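Local structure of hydroxylase (2OR0) at residues A344-V349 and H386-T391; G337-I342 and H393-T398; I265-L270 and A307-L312. The protein probably acts as a flavin-dependent hydroxylase of the acyl-CoA dehydrogenase family, using reduced flavin and molecular oxygen to place one oxygen atom in a substrate. All blocks are in the same frame, centred on the assembly; numbering follows the deposited sequence.

Contact 1: A344-V349 and H386-T391. With ACT (acetate ion), chain F.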
loop_
_atom_site.group_PDB
_atom_site.type_symbol
_atom_site.label_atom_id
_atom_site.label_comp_id
_atom_site.label_asym_id
_atom_site.label_seq_id
_atom_site.Cartn_x
_atom_site.Cartn_y
_atom_site.Cartn_z
ATOM N N ALA A 344 12.455 4.844 4.253
ATOM C CA ALA A 344 11.395 5.648 4.844
ATOM C C ALA A 344 10.487 4.818 5.783
ATOM O O ALA A 344 10.127 5.292 6.862
ATOM C CB ALA A 344 10.549 6.327 3.773
ATOM N N ALA A 345 10.097 3.608 5.359
ATOM C CA ALA A 345 9.302 2.724 6.235
ATOM C C ALA A 345 10.066 2.391 7.531
ATOM O O ALA A 345 9.522 2.519 8.628
ATOM C CB ALA A 345 8.892 1.434 5.503
ATOM N N TRP A 346 11.325 1.997 7.397
ATOM C CA TRP A 346 12.105 1.565 8.534
ATOM C C TRP A 346 12.344 2.705 9.561
ATOM O O TRP A 346 12.226 2.493 10.775
ATOM C CB TRP A 346 13.443 0.978 8.081
ATOM C CG TRP A 346 13.312 -0.467 7.560
ATOM C CD1 TRP A 346 12.775 -0.882 6.338
ATOM C CD2 TRP A 346 13.711 -1.668 8.248
ATOM N NE1 TRP A 346 12.866 -2.270 6.233
ATOM C CE2 TRP A 346 13.410 -2.769 7.392
ATOM C CE3 TRP A 346 14.313 -1.919 9.493
ATOM C CZ2 TRP A 346 13.691 -4.089 7.749
ATOM C CZ3 TRP A 346 14.588 -3.253 9.856
ATOM C CH2 TRP A 346 14.275 -4.312 8.979
ATOM N N ARG A 347 12.683 3.889 9.045
ATOM C CA ARG A 347 12.938 5.081 9.854
ATOM C C ARG A 347 11.720 5.414 10.719
ATOM O O ARG A 347 11.853 5.679 11.903
ATOM C CB ARG A 347 13.324 6.281 8.944
ATOM C CG ARG A 347 13.886 7.517 9.705
ATOM C CD ARG A 347 14.252 8.661 8.726
ATOM N NE ARG A 347 15.151 8.196 7.658
ATOM C CZ ARG A 347 14.804 8.019 6.380
ATOM N NH1 ARG A 347 13.576 8.294 5.954
ATOM N NH2 ARG A 347 15.695 7.577 5.524
ATOM N N ALA A 348 10.549 5.381 10.108
ATOM C CA ALA A 348 9.298 5.764 10.744
ATOM C C ALA A 348 8.917 4.735 11.797
ATOM O O ALA A 348 8.552 5.088 12.922
ATOM C CB ALA A 348 8.222 5.882 9.695
ATOM N N VAL A 349 9.053 3.453 11.466
ATOM C CA VAL A 349 8.758 2.417 12.465
ATOM C C VAL A 349 9.699 2.464 13.674
ATOM O O VAL A 349 9.228 2.386 14.818
ATOM C CB VAL A 349 8.663 1.000 11.864
ATOM C CG1 VAL A 349 8.382 -0.015 12.978
ATOM C CG2 VAL A 349 7.544 0.961 10.805
ATOM N N HIS A 386 9.157 -3.871 1.890
ATOM C CA HIS A 386 10.069 -3.320 2.882
ATOM C C HIS A 386 11.342 -4.100 3.138
ATOM O O HIS A 386 12.164 -3.636 3.928
ATOM C CB HIS A 386 9.324 -3.015 4.188
ATOM C CG HIS A 386 8.186 -2.065 3.995
ATOM N ND1 HIS A 386 6.921 -2.297 4.483
ATOM C CD2 HIS A 386 8.115 -0.905 3.300
ATOM C CE1 HIS A 386 6.128 -1.303 4.125
ATOM N NE2 HIS A 386 6.832 -0.450 3.401
ATOM N N VAL A 387 11.538 -5.256 2.485
ATOM C CA VAL A 387 12.803 -5.987 2.641
ATOM C C VAL A 387 13.899 -5.066 2.097
ATOM O O VAL A 387 13.785 -4.613 0.960
ATOM C CB VAL A 387 12.802 -7.408 1.939
ATOM C CG1 VAL A 387 14.198 -8.077 1.963
ATOM C CG2 VAL A 387 11.748 -8.345 2.590
ATOM N N PRO A 388 14.919 -4.732 2.930
ATOM C CA PRO A 388 15.936 -3.763 2.553
ATOM C C PRO A 388 17.232 -4.242 1.881
ATOM O O PRO A 388 17.801 -3.494 1.092
ATOM C CB PRO A 388 16.280 -3.111 3.912
ATOM C CG PRO A 388 16.213 -4.297 4.878
ATOM C CD PRO A 388 15.078 -5.162 4.349
ATOM N N GLY A 389 17.729 -5.437 2.219
ATOM C CA GLY A 389 19.113 -5.785 1.896
ATOM C C GLY A 389 19.464 -5.727 0.399
ATOM O O GLY A 389 20.340 -4.975 0.006
ATOM N N PRO A 390 18.781 -6.533 -0.425
ATOM C CA PRO A 390 19.075 -6.635 -1.873
ATOM C C PRO A 390 18.993 -5.270 -2.597
ATOM O O PRO A 390 19.822 -4.981 -3.431
ATOM C CB PRO A 390 17.980 -7.567 -2.381
ATOM C CG PRO A 390 17.612 -8.419 -1.114
ATOM C CD PRO A 390 17.662 -7.409 -0.024
ATOM N N THR A 391 17.991 -4.461 -2.264
ATOM C CA THR A 391 17.838 -3.143 -2.878
ATOM C C THR A 391 18.947 -2.176 -2.442
ATOM O O THR A 391 19.452 -1.394 -3.260
ATOM C CB THR A 391 16.479 -2.569 -2.541
ATOM O OG1 THR A 391 15.495 -3.489 -3.006
ATOM C CG2 THR A 391 16.258 -1.186 -3.200
HETATM C C ACT F . 16.999 -7.902 4.734
HETATM O O ACT F . 17.284 -8.089 3.575
HETATM O OXT ACT F . 15.782 -8.146 4.991
HETATM C CH3 ACT F . 18.027 -7.469 5.739
#
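The methyl group of Ala345 presses on one face of the His386 imidazole, with CB 3.3 Å from CD2 and 3.7 Å from the ring centroid, a CH-pi contact. This is the tight half of the contact. ND1 is hydrogen-bonded to the carbonyl of Gly380 and NE2 to the hydroxyl of Thr259 on helix 250-277, which together should hold the ring's rotation.

One residue along the helix, Trp346 is partly exposed. Its CG stands anti to the carbonyl carbon (chi1 -79°), a placement that lets NE1 meet the His386 carbonyl O at 2.8 Å. The N-H points almost straight at the oxygen (173°), and the oxygen lies in the indole plane. Looser packing follows outward, where CZ2 of Trp346 meets CD of Pro388 at 3.8 Å, the two side chains crossing at roughly a right angle. On the more exposed side, where Val387 and Gly389 lie, an acetate, probably from the crystallisation liquor, accepts a hydrogen bond on its O from Gly389 N (3.0 Å). The arrangement ties the turn leading into helix 389-399 against helix 331-356 of the C-terminal helical domain characteristic of acyl-CoA dehydrogenase folds.

Contact 2: G337-I342 and H393-T398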
loop_
_atom_site.group_PDB
_atom_site.type_symbol
_atom_site.label_atom_id
_atom_site.label_comp_id
_atom_site.label_asym_id
_atom_site.label_seq_id
_atom_site.Cartn_x
_atom_site.Cartn_y
_atom_site.Cartn_z
ATOM N N GLY A 337 15.237 5.335 -5.855
ATOM C CA GLY A 337 13.913 5.582 -5.338
ATOM C C GLY A 337 13.343 4.463 -4.452
ATOM O O GLY A 337 12.593 4.729 -3.482
ATOM N N ARG A 338 13.622 3.211 -4.815
ATOM C CA ARG A 338 13.181 2.070 -4.004
ATOM C C ARG A 338 13.924 2.100 -2.684
ATOM O O ARG A 338 13.335 1.882 -1.653
ATOM C CB ARG A 338 13.394 0.727 -4.731
ATOM C CG ARG A 338 12.215 0.373 -5.637
ATOM C CD ARG A 338 11.118 -0.352 -4.843
ATOM N NE ARG A 338 11.569 -1.697 -4.513
ATOM C CZ ARG A 338 11.278 -2.361 -3.391
ATOM N NH1 ARG A 338 10.552 -1.798 -2.425
ATOM N NH2 ARG A 338 11.747 -3.601 -3.235
ATOM N N ARG A 339 15.215 2.376 -2.732
ATOM C CA ARG A 339 16.039 2.470 -1.542
ATOM C C ARG A 339 15.469 3.498 -0.545
ATOM O O ARG A 339 15.332 3.227 0.655
ATOM C CB ARG A 339 17.462 2.855 -1.940
ATOM C CG ARG A 339 18.371 3.042 -0.746
ATOM C CD ARG A 339 19.821 3.220 -1.145
ATOM N NE ARG A 339 20.055 4.518 -1.779
ATOM C CZ ARG A 339 21.093 4.783 -2.576
ATOM N NH1 ARG A 339 21.978 3.847 -2.859
ATOM N NH2 ARG A 339 21.256 5.996 -3.080
ATOM N N THR A 340 15.142 4.681 -1.058
ATOM C CA THR A 340 14.561 5.755 -0.244
ATOM C C THR A 340 13.247 5.345 0.380
ATOM O O THR A 340 12.995 5.603 1.544
ATOM C CB THR A 340 14.400 7.032 -1.117
ATOM O OG1 THR A 340 15.694 7.594 -1.265
ATOM C CG2 THR A 340 13.473 8.076 -0.480
ATOM N N GLN A 341 12.422 4.662 -0.395
ATOM C CA GLN A 341 11.113 4.255 0.029
ATOM C C GLN A 341 11.202 3.192 1.142
ATOM O O GLN A 341 10.478 3.261 2.156
ATOM C CB GLN A 341 10.353 3.731 -1.207
ATOM C CG GLN A 341 9.050 2.979 -0.918
ATOM C CD GLN A 341 9.300 1.463 -0.935
ATOM O OE1 GLN A 341 9.915 0.944 -1.871
ATOM N NE2 GLN A 341 8.831 0.763 0.094
ATOM N N ILE A 342 12.081 2.212 0.950
ATOM C CA ILE A 342 12.293 1.183 1.952
ATOM C C ILE A 342 12.802 1.840 3.249
ATOM O O ILE A 342 12.245 1.604 4.307
ATOM C CB ILE A 342 13.322 0.147 1.465
ATOM C CG1 ILE A 342 12.733 -0.748 0.386
ATOM C CG2 ILE A 342 13.848 -0.701 2.650
ATOM C CD1 ILE A 342 13.809 -1.422 -0.472
ATOM N N HIS A 393 21.937 -3.031 -1.532
ATOM C CA HIS A 393 23.092 -3.576 -2.251
ATOM C C HIS A 393 23.046 -3.159 -3.735
ATOM O O HIS A 393 24.038 -2.675 -4.277
ATOM C CB HIS A 393 23.115 -5.121 -2.121
ATOM C CG HIS A 393 24.230 -5.801 -2.875
ATOM N ND1 HIS A 393 24.892 -6.905 -2.383
ATOM C CD2 HIS A 393 24.768 -5.568 -4.099
ATOM C CE1 HIS A 393 25.812 -7.301 -3.249
ATOM N NE2 HIS A 393 25.747 -6.513 -4.307
ATOM N N ALA A 394 21.901 -3.374 -4.381
ATOM C CA ALA A 394 21.800 -3.165 -5.839
ATOM C C ALA A 394 21.913 -1.678 -6.213
ATOM O O ALA A 394 22.618 -1.334 -7.147
ATOM C CB ALA A 394 20.522 -3.740 -6.364
ATOM N N SER A 395 21.231 -0.819 -5.465
ATOM C CA SER A 395 21.308 0.633 -5.689
ATOM C C SER A 395 22.723 1.126 -5.471
ATOM O O SER A 395 23.237 1.847 -6.295
ATOM C CB SER A 395 20.299 1.383 -4.819
ATOM O OG SER A 395 20.609 1.275 -3.434
ATOM N N ALA A 396 23.382 0.691 -4.398
ATOM C CA ALA A 396 24.782 1.048 -4.165
ATOM C C ALA A 396 25.703 0.555 -5.301
ATOM O O ALA A 396 26.678 1.241 -5.687
ATOM C CB ALA A 396 25.262 0.498 -2.825
ATOM N N LEU A 397 25.427 -0.651 -5.799
ATOM C CA LEU A 397 26.214 -1.195 -6.902
ATOM C C LEU A 397 26.067 -0.322 -8.171
ATOM O O LEU A 397 27.066 -0.038 -8.839
ATOM C CB LEU A 397 25.876 -2.667 -7.185
ATOM C CG LEU A 397 26.668 -3.359 -8.330
ATOM C CD1 LEU A 397 28.144 -3.453 -8.002
ATOM C CD2 LEU A 397 26.112 -4.736 -8.628
ATOM N N THR A 398 24.858 0.141 -8.487
ATOM C CA THR A 398 24.703 1.018 -9.661
ATOM C C THR A 398 25.500 2.317 -9.485
ATOM O O THR A 398 26.104 2.818 -10.446
ATOM C CB THR A 398 23.234 1.317 -10.025
ATOM O OG1 THR A 398 22.621 2.108 -8.994
ATOM C CG2 THR A 398 22.465 0.039 -10.173
#
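Two helices of the C-terminal helical region of this acyl-CoA dehydrogenase-like fold, 331-356 and 389-399, meet here through Arg339 and Ser395, whose CA atoms are 7.0 Å apart. The contact is small and mainly polar, a single weak hydrogen bond with close side-chain contact.

Arg339 has CG anti to the backbone N (chi1 177°), and its chain then bends at chi3 (71°), bringing the guanidinium back alongside Ser395. The methylene CD passes 3.1 Å from Ser395 OG, while NH1 reaches the same oxygen at 3.0 Å. That N-H is poorly aimed, at 124°, and the bond is weak; OG approaches the guanidinium obliquely. A firmer partner for NH1 is the side-chain oxygen of Gln399, one turn further along helix 389-399. Ser395 OG is likewise turned back to its own helix: its main partner is the Thr391 carbonyl, with that of Asn392 also within hydrogen-bonding range, and the weak arginine bond is added to these.

A second arginine on helix 331-356 lies close by. The guanidinium of Arg338 leads off from helix 389-399 and gives an NH1 bond of 2.9 Å to Gln341 OE1, in the carbonyl plane and on a lone pair, with Val385 O as a further acceptor for NH1. Nearly one turn beyond Ser395, the hydroxyl of Thr398 folds back on the same helix, and its OG1 donates to the Ser395 carbonyl O at 2.8 Å.

Contact 3: I265-L270 and A307-L312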
loop_
_atom_site.group_PDB
_atom_site.type_symbol
_atom_site.label_atom_id
_atom_site.label_comp_id
_atom_site.label_asym_id
_atom_site.label_seq_id
_atom_site.Cartn_x
_atom_site.Cartn_y
_atom_site.Cartn_z
ATOM N N ILE A 265 0.476 5.709 9.638
ATOM C CA ILE A 265 0.233 4.956 10.865
ATOM C C ILE A 265 1.144 5.459 12.002
ATOM O O ILE A 265 0.704 5.626 13.111
ATOM C CB ILE A 265 0.389 3.402 10.658
ATOM C CG1 ILE A 265 -0.787 2.875 9.846
ATOM C CG2 ILE A 265 0.474 2.682 12.007
ATOM C CD1 ILE A 265 -0.499 1.525 9.080
ATOM N N THR A 266 2.414 5.685 11.716
ATOM C CA THR A 266 3.327 6.129 12.766
ATOM C C THR A 266 3.009 7.549 13.192
ATOM O O THR A 266 3.195 7.887 14.342
ATOM C CB THR A 266 4.814 5.986 12.369
ATOM O OG1 THR A 266 5.141 6.875 11.289
ATOM C CG2 THR A 266 5.123 4.529 11.969
ATOM N N GLU A 267 2.469 8.347 12.270
ATOM C CA GLU A 267 1.989 9.689 12.580
ATOM C C GLU A 267 0.750 9.651 13.496
ATOM O O GLU A 267 0.649 10.435 14.439
ATOM C CB GLU A 267 1.711 10.462 11.279
ATOM C CG GLU A 267 2.963 10.973 10.602
ATOM C CD GLU A 267 2.739 11.579 9.208
ATOM O OE1 GLU A 267 1.642 11.433 8.626
ATOM O OE2 GLU A 267 3.704 12.178 8.682
ATOM N N GLY A 268 -0.172 8.725 13.234
ATOM C CA GLY A 268 -1.234 8.381 14.176
ATOM C C GLY A 268 -0.741 7.994 15.576
ATOM O O GLY A 268 -1.296 8.465 16.559
ATOM N N ALA A 269 0.279 7.128 15.662
ATOM C CA ALA A 269 0.861 6.706 16.941
ATOM C C ALA A 269 1.428 7.910 17.705
ATOM O O ALA A 269 1.182 8.074 18.923
ATOM C CB ALA A 269 1.979 5.681 16.707
ATOM N N LEU A 270 2.193 8.733 16.984
ATOM C CA LEU A 270 2.766 9.965 17.521
ATOM C C LEU A 270 1.661 10.879 18.037
ATOM O O LEU A 270 1.744 11.361 19.172
ATOM C CB LEU A 270 3.595 10.693 16.456
ATOM C CG LEU A 270 4.166 12.096 16.784
ATOM C CD1 LEU A 270 5.261 12.034 17.869
ATOM C CD2 LEU A 270 4.759 12.718 15.530
ATOM N N ALA A 307 11.054 13.118 8.280
ATOM C CA ALA A 307 12.047 12.807 7.254
ATOM C C ALA A 307 11.568 11.705 6.292
ATOM O O ALA A 307 11.891 11.745 5.089
ATOM C CB ALA A 307 13.393 12.460 7.835
ATOM N N SER A 308 10.781 10.762 6.812
ATOM C CA SER A 308 10.256 9.662 5.976
ATOM C C SER A 308 9.176 10.147 5.032
ATOM O O SER A 308 9.199 9.813 3.829
ATOM C CB SER A 308 9.711 8.522 6.837
ATOM O OG SER A 308 10.764 7.911 7.584
ATOM N N ARG A 309 8.220 10.902 5.578
ATOM C CA ARG A 309 7.131 11.487 4.791
ATOM C C ARG A 309 7.696 12.291 3.598
ATOM O O ARG A 309 7.324 12.031 2.449
ATOM C CB ARG A 309 6.235 12.377 5.663
ATOM C CG ARG A 309 5.289 13.316 4.852
ATOM C CD ARG A 309 4.554 14.305 5.783
ATOM N NE ARG A 309 3.337 13.718 6.374
ATOM C CZ ARG A 309 2.115 13.861 5.877
ATOM N NH1 ARG A 309 1.925 14.602 4.787
ATOM N NH2 ARG A 309 1.081 13.283 6.479
ATOM N N VAL A 310 8.624 13.209 3.866
ATOM C CA VAL A 310 9.134 14.115 2.826
ATOM C C VAL A 310 9.969 13.376 1.809
ATOM O O VAL A 310 9.840 13.633 0.613
ATOM C CB VAL A 310 9.906 15.373 3.384
ATOM C CG1 VAL A 310 9.049 16.119 4.437
ATOM C CG2 VAL A 310 11.220 14.986 3.969
ATOM N N SER A 311 10.797 12.444 2.285
ATOM C CA SER A 311 11.645 11.641 1.409
ATOM C C SER A 311 10.880 10.809 0.405
ATOM O O SER A 311 11.233 10.770 -0.763
ATOM C CB SER A 311 12.516 10.706 2.236
ATOM O OG SER A 311 13.491 11.488 2.858
ATOM N N LEU A 312 9.875 10.100 0.888
ATOM C CA LEU A 312 9.049 9.227 0.046
ATOM C C LEU A 312 8.365 10.033 -1.071
ATOM O O LEU A 312 8.341 9.641 -2.255
ATOM C CB LEU A 312 7.968 8.523 0.902
ATOM C CG LEU A 312 7.040 7.559 0.132
ATOM C CD1 LEU A 312 7.718 6.294 -0.398
ATOM C CD2 LEU A 312 5.817 7.185 0.956
#
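Helices 250-277 and 292-324 stand well apart at this point, with 9.5 Å between the CA atoms of Glu267 and Arg309, the closest CA pair of segments 265-270 and 307-312, so long side chains must span the distance. The result is a bidentate interhelical salt bridge at the surface of the C-terminal helical domain of this acyl-CoA dehydrogenase-like fold.

Arg309 offers the side of its guanidinium that carries NE and NH2, and each nitrogen takes its own carboxylate oxygen. The bond from NE to Glu267 OE2 is 2.8 Å long and practically straight at 177°, using the syn lone pair of that oxygen. Its companion runs from NH2 to Glu267 OE1 over 2.9 Å and is also nearly linear, with the donor somewhat out of the carboxylate plane but still on the syn side. The two flat groups lie nearly coplanar, 14° apart, the pairing in which both N-H bonds can be satisfied together and the rotation of each group is fixed by the other.

Chain shape explains the meeting. Glu267 runs extended beyond CG, whereas in Arg309 the bend at chi3 (-84°) turns the guanidinium edge toward the carboxylate, and the two side chains cross at about a right angle. Arg309 also touches Glu83 and Met86 of helix 78-91, and Ile263 of helix 250-277 packs against it. A leucine in place of Arg309 removes both donors, and the Glu267 carboxylate would probably be left without a charged mate across this gap and be free to turn.

Within helix 292-324, Ser311 OG donates to Ala307 O at 2.8 Å, an oxygen that also receives the backbone N-H of Ser311.

Contacts 1 and 2 bind the same pair, helix 331-356 and the segment around helix 389-399, and contact 1 is nested inside the loop that contact 2 closes. They meet at Ile342, whose CD1 and CG2 pack on Val387, Thr391 and Pro388. Contact 3 joins two earlier helices, but helix 292-324 reaches contact 1 through Ser308, whose hydroxyl probably bonds the Ala344 carbonyl, and contact 2 through Thr340 and Gln341. Contacts 1 and 2 are partly buried, contact 3 lies at the surface, and none is fully core. Chemistry follows place: contact 1 mixes a buried methyl-imidazole contact with a partly exposed indole N-H bond, contact 2 sets arginine beside buried serine, and contact 3 rests on paired charges.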